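Local coordinates for protein kojibiose phosphorylase (Gut metagenome, PDB 6W0P) that is a phosphorylase of glycoside hydrolase family 65, joining an N-terminal beta-sandwich domain to a helical catalytic domain, at residues Phe45-Tyr50 against Ala153-Ser158; Ile94-Ile97 against Glu102-Leu105. All blocks are in the same frame, centred on the assembly; numbering follows the deposited sequence.

Interaction 1 of 2, residues Phe45-Tyr50 against Ala153-Ser158; sequences FFDETY and AYQMIS
Asp47 and Gln155 meet in a buried polar contact, side chain to side chain, between a loop and an inner strand of the large antiparallel sheet in the N-terminal domain. The two side chains approach from opposite directions, and the carboxylate and amide planes are turned 55° apart. Gln155 NE2 lies 2.9 Å from Asp47 OD1, but the N-H is poorly aimed, with an angle of 121° at the hydrogen, and the bond is weak. Gln155 reaches across because CG stands anti to the backbone N (chi1 -175°) and the chain stays extended beyond it, which helps the two side chains span the 9.7 Å between Asp47 CA and Gln155 CA.

Stronger partners hold both groups. Arg143 forms a salt bridge with OD1 of Asp47 and Arg126 with OD2, so the buried carboxylate has a cation at each oxygen and probably remains charged. The Gln155 amide is fixed at both ends, OE1 accepting a hydrogen bond from Arg249 NE and NE2 also donating to Phe92 O. Strand 152-161 runs between strands 135-145 and 245-256, which supply Arg143 and Arg249, while the 45-50 loop packs on Ile141 of strand 135-145 and on Ile94 of strand 94-98 in the smaller sheet.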
loop_
_atom_site.group_PDB
_atom_site.type_symbol
_atom_site.label_atom_id
_atom_site.label_comp_id
_atom_site.label_asym_id
_atom_site.label_seq_id
_atom_site.Cartn_x
_atom_site.Cartn_y
_atom_site.Cartn_z
ATOM N N PHE A 45 3.133 31.058 17.422
ATOM C CA PHE A 45 1.680 31.232 17.587
ATOM C C PHE A 45 1.507 32.408 18.546
ATOM O O PHE A 45 2.345 32.583 19.428
ATOM C CB PHE A 45 1.016 29.943 18.070
ATOM C CG PHE A 45 1.485 29.474 19.422
ATOM C CD1 PHE A 45 0.923 29.986 20.579
ATOM C CD2 PHE A 45 2.498 28.541 19.529
ATOM C CE1 PHE A 45 1.365 29.562 21.827
ATOM C CE2 PHE A 45 2.954 28.134 20.772
ATOM C CZ PHE A 45 2.384 28.638 21.918
ATOM N N PHE A 46 0.489 33.218 18.291
ATOM C CA PHE A 46 0.015 34.313 19.167
ATOM C C PHE A 46 -0.233 33.777 20.574
ATOM O O PHE A 46 -0.820 32.697 20.730
ATOM C CB PHE A 46 -1.252 34.953 18.588
ATOM C CG PHE A 46 -1.021 35.768 17.342
ATOM C CD1 PHE A 46 0.255 35.931 16.811
ATOM C CD2 PHE A 46 -2.074 36.415 16.722
ATOM C CE1 PHE A 46 0.468 36.714 15.682
ATOM C CE2 PHE A 46 -1.860 37.184 15.588
ATOM C CZ PHE A 46 -0.591 37.343 15.077
ATOM N N ASP A 47 0.200 34.548 21.568
ATOM C CA ASP A 47 0.042 34.223 23.008
ATOM C C ASP A 47 -1.449 34.299 23.339
ATOM O O ASP A 47 -1.985 33.303 23.807
ATOM C CB ASP A 47 0.871 35.181 23.854
ATOM C CG ASP A 47 2.253 35.372 23.264
ATOM O OD1 ASP A 47 3.165 34.668 23.719
ATOM O OD2 ASP A 47 2.393 36.203 22.329
ATOM N N GLU A 48 -2.074 35.432 23.044
ATOM C CA GLU A 48 -3.507 35.705 23.331
ATOM C C GLU A 48 -4.365 34.793 22.459
ATOM O O GLU A 48 -3.817 34.211 21.517
ATOM C CB GLU A 48 -3.853 37.178 23.086
ATOM C CG GLU A 48 -3.868 37.596 21.615
ATOM C CD GLU A 48 -2.517 37.875 20.966
ATOM O OE1 GLU A 48 -1.497 37.689 21.641
ATOM O OE2 GLU A 48 -2.488 38.265 19.786
ATOM N N THR A 49 -5.661 34.703 22.756
ATOM C CA THR A 49 -6.673 34.033 21.887
ATOM C C THR A 49 -6.526 34.522 20.434
ATOM O O THR A 49 -6.450 35.731 20.201
ATOM C CB THR A 49 -8.084 34.269 22.441
ATOM O OG1 THR A 49 -8.143 33.605 23.703
ATOM C CG2 THR A 49 -9.184 33.769 21.530
ATOM N N TYR A 50 -6.459 33.603 19.476
ATOM C CA TYR A 50 -6.533 33.933 18.029
ATOM C C TYR A 50 -7.473 32.934 17.367
ATOM O O TYR A 50 -7.250 31.710 17.492
ATOM C CB TYR A 50 -5.157 33.953 17.356
ATOM C CG TYR A 50 -5.168 34.323 15.887
ATOM C CD1 TYR A 50 -5.323 35.635 15.467
ATOM C CD2 TYR A 50 -4.998 33.362 14.906
ATOM C CE1 TYR A 50 -5.300 35.980 14.124
ATOM C CE2 TYR A 50 -4.982 33.687 13.560
ATOM C CZ TYR A 50 -5.132 35.000 13.163
ATOM O OH TYR A 50 -5.106 35.308 11.826
ATOM N N ALA A 153 11.933 28.799 29.887
ATOM C CA ALA A 153 11.347 29.736 28.896
ATOM C C ALA A 153 10.910 30.998 29.639
ATOM O O ALA A 153 10.486 30.895 30.804
ATOM C CB ALA A 153 10.168 29.103 28.190
ATOM N N TYR A 154 10.969 32.142 28.984
ATOM C CA TYR A 154 10.638 33.444 29.599
ATOM C C TYR A 154 9.682 34.203 28.688
ATOM O O TYR A 154 9.809 34.146 27.430
ATOM C CB TYR A 154 11.922 34.233 29.835
ATOM C CG TYR A 154 13.006 33.397 30.466
ATOM C CD1 TYR A 154 12.825 32.834 31.716
ATOM C CD2 TYR A 154 14.206 33.159 29.810
ATOM C CE1 TYR A 154 13.809 32.057 32.297
ATOM C CE2 TYR A 154 15.201 32.388 30.383
ATOM C CZ TYR A 154 15.017 31.855 31.642
ATOM O OH TYR A 154 15.990 31.071 32.192
ATOM N N GLN A 155 8.781 34.950 29.310
ATOM C CA GLN A 155 7.792 35.781 28.595
ATOM C C GLN A 155 7.663 37.085 29.358
ATOM O O GLN A 155 7.614 37.039 30.586
ATOM C CB GLN A 155 6.442 35.074 28.514
ATOM C CG GLN A 155 5.407 35.820 27.691
ATOM C CD GLN A 155 4.097 35.076 27.721
ATOM O OE1 GLN A 155 3.614 34.690 28.785
ATOM N NE2 GLN A 155 3.534 34.842 26.542
ATOM N N MET A 156 7.623 38.187 28.637
ATOM C CA MET A 156 7.411 39.525 29.202
ATOM C C MET A 156 6.269 40.158 28.415
ATOM O O MET A 156 6.266 40.053 27.178
ATOM C CB MET A 156 8.671 40.386 29.116
ATOM C CG MET A 156 8.555 41.691 29.867
ATOM S SD MET A 156 10.115 42.600 29.957
ATOM C CE MET A 156 10.499 42.937 28.231
ATOM N N ILE A 157 5.312 40.725 29.148
ATOM C CA ILE A 157 4.105 41.403 28.613
ATOM C C ILE A 157 4.059 42.800 29.234
ATOM O O ILE A 157 4.026 42.898 30.480
ATOM C CB ILE A 157 2.834 40.591 28.926
ATOM C CG1 ILE A 157 2.974 39.125 28.518
ATOM C CG2 ILE A 157 1.630 41.241 28.271
ATOM C CD1 ILE A 157 1.964 38.208 29.165
ATOM N N SER A 158 4.066 43.826 28.386
ATOM C CA SER A 158 3.877 45.241 28.772
ATOM C C SER A 158 2.604 45.823 28.128
ATOM O O SER A 158 2.274 45.475 26.979
ATOM C CB SER A 158 5.072 46.036 28.409
ATOM O OG SER A 158 4.993 46.424 27.061
#

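Interaction 2 of 2, residues Ile94-Ile97 against Glu102-Leu105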
loop_
_atom_site.group_PDB
_atom_site.type_symbol
_atom_site.label_atom_id
_atom_site.label_comp_id
_atom_site.label_asym_id
_atom_site.label_seq_id
_atom_site.Cartn_x
_atom_site.Cartn_y
_atom_site.Cartn_z
ATOM N N ILE A 94 -1.936 33.325 26.963
ATOM C CA ILE A 94 -2.564 34.373 27.819
ATOM C C ILE A 94 -4.006 34.586 27.365
ATOM O O ILE A 94 -4.385 34.112 26.264
ATOM C CB ILE A 94 -1.767 35.694 27.784
ATOM C CG1 ILE A 94 -1.898 36.399 26.432
ATOM C CG2 ILE A 94 -0.313 35.446 28.152
ATOM C CD1 ILE A 94 -1.122 37.695 26.329
ATOM N N ARG A 95 -4.754 35.326 28.177
ATOM C CA ARG A 95 -6.007 35.976 27.739
ATOM C C ARG A 95 -5.972 37.420 28.219
ATOM O O ARG A 95 -5.638 37.671 29.405
ATOM C CB ARG A 95 -7.230 35.202 28.233
ATOM C CG ARG A 95 -7.332 33.824 27.604
ATOM C CD ARG A 95 -8.517 33.039 28.114
ATOM N NE ARG A 95 -9.752 33.479 27.500
ATOM C CZ ARG A 95 -10.930 33.585 28.125
ATOM N NH1 ARG A 95 -11.044 33.334 29.422
ATOM N NH2 ARG A 95 -11.993 33.990 27.449
ATOM N N ILE A 96 -6.320 38.337 27.323
ATOM C CA ILE A 96 -6.449 39.769 27.681
ATOM C C ILE A 96 -7.888 40.217 27.404
ATOM O O ILE A 96 -8.392 39.967 26.299
ATOM C CB ILE A 96 -5.382 40.589 26.945
ATOM C CG1 ILE A 96 -3.982 40.096 27.313
ATOM C CG2 ILE A 96 -5.567 42.068 27.249
ATOM C CD1 ILE A 96 -2.851 40.792 26.574
ATOM N N ILE A 97 -8.523 40.820 28.420
ATOM C CA ILE A 97 -9.919 41.355 28.379
ATOM C C ILE A 97 -9.894 42.815 28.845
ATOM O O ILE A 97 -9.320 43.095 29.902
ATOM C CB ILE A 97 -10.875 40.485 29.218
ATOM C CG1 ILE A 97 -10.755 39.004 28.850
ATOM C CG2 ILE A 97 -12.316 40.979 29.108
ATOM C CD1 ILE A 97 -9.736 38.258 29.677
ATOM N N GLU A 102 -12.499 40.837 24.469
ATOM C CA GLU A 102 -11.289 39.975 24.557
ATOM C C GLU A 102 -10.336 40.339 23.412
ATOM O O GLU A 102 -10.798 40.448 22.264
ATOM C CB GLU A 102 -11.584 38.474 24.520
ATOM C CG GLU A 102 -10.341 37.664 24.881
ATOM C CD GLU A 102 -10.457 36.147 24.901
ATOM O OE1 GLU A 102 -11.596 35.632 24.744
ATOM O OE2 GLU A 102 -9.411 35.481 25.104
ATOM N N LEU A 103 -9.054 40.499 23.714
ATOM C CA LEU A 103 -8.009 40.676 22.669
ATOM C C LEU A 103 -7.951 39.417 21.786
ATOM O O LEU A 103 -7.684 38.309 22.303
ATOM C CB LEU A 103 -6.658 40.976 23.322
ATOM C CG LEU A 103 -5.499 41.233 22.360
ATOM C CD1 LEU A 103 -5.748 42.446 21.481
ATOM C CD2 LEU A 103 -4.212 41.421 23.133
ATOM N N ASP A 104 -8.222 39.600 20.496
ATOM C CA ASP A 104 -8.117 38.570 19.433
ATOM C C ASP A 104 -7.932 39.310 18.108
ATOM O O ASP A 104 -8.897 40.014 17.703
ATOM C CB ASP A 104 -9.370 37.688 19.404
ATOM C CG ASP A 104 -9.358 36.663 18.278
ATOM O OD1 ASP A 104 -8.333 36.596 17.575
ATOM O OD2 ASP A 104 -10.371 35.942 18.118
ATOM N N LEU A 105 -6.759 39.205 17.476
ATOM C CA LEU A 105 -6.403 40.080 16.319
ATOM C C LEU A 105 -7.198 39.675 15.072
ATOM O O LEU A 105 -7.203 40.451 14.138
ATOM C CB LEU A 105 -4.898 40.033 16.057
ATOM C CG LEU A 105 -4.013 40.662 17.136
ATOM C CD1 LEU A 105 -2.567 40.743 16.652
ATOM C CD2 LEU A 105 -4.516 42.030 17.549
HETATM O O HOH W 1 -6.909 37.037 24.645
#
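Arg95 and Glu102 cross at about a right angle, and the guanidinium grips the carboxylate side-on with two nitrogens, one to each oxygen. In this salt bridge Arg95 NE donates to Glu102 OE2 at 3.1 Å and Arg95 NH2 to Glu102 OE1 at 3.2 Å. This is not a coplanar fork: the two planes are 78° apart, and both nitrogens come from above the carboxylate plane. Arg95 turns its guanidinium onto the acid by bending at chi3 (78°), whereas Glu102 is extended, its CG resting 3.3 Å from Ile96 O.

Ile96 and Leu103 lie side by side and point the same way, with CD1 of Ile96 3.8 Å from CD2 of Leu103; Trp130 of strand 123-132 touches both. Leu103 N donates to Ile96 O at 2.7 Å, next to the antiparallel, non-hydrogen-bonded pair of Ile97 and Glu102 in this tight beta-hairpin. Beyond that bond the two backbones diverge, and a water accepts a hydrogen bond from Ile96 N and donates to Leu103 O and Glu102 OE2.

OE2 therefore collects Arg95 NE, the water and Thr49 OG1 from the neighbouring loop. Such a concentration of donors would be expected to stabilise the negative charge and restrict the rotation of the carboxylate.

From the N terminus, the chain first passes through the 45-50 loop, then makes the short hairpin of interaction 2, and only later reaches strand 152-161, where interaction 1 closes a loop of 102 intervening residues. Interaction 2, with four residues between its segments, is nested inside that loop. The centres of the two contacts are about 10 Å apart, and they touch directly, through Thr49 and through the backbone hydrogen bond of Asp47 with Ile94. The 45-50 loop thus links the edge hairpin of the five-stranded sheet to the large sheet within the N-terminal domain.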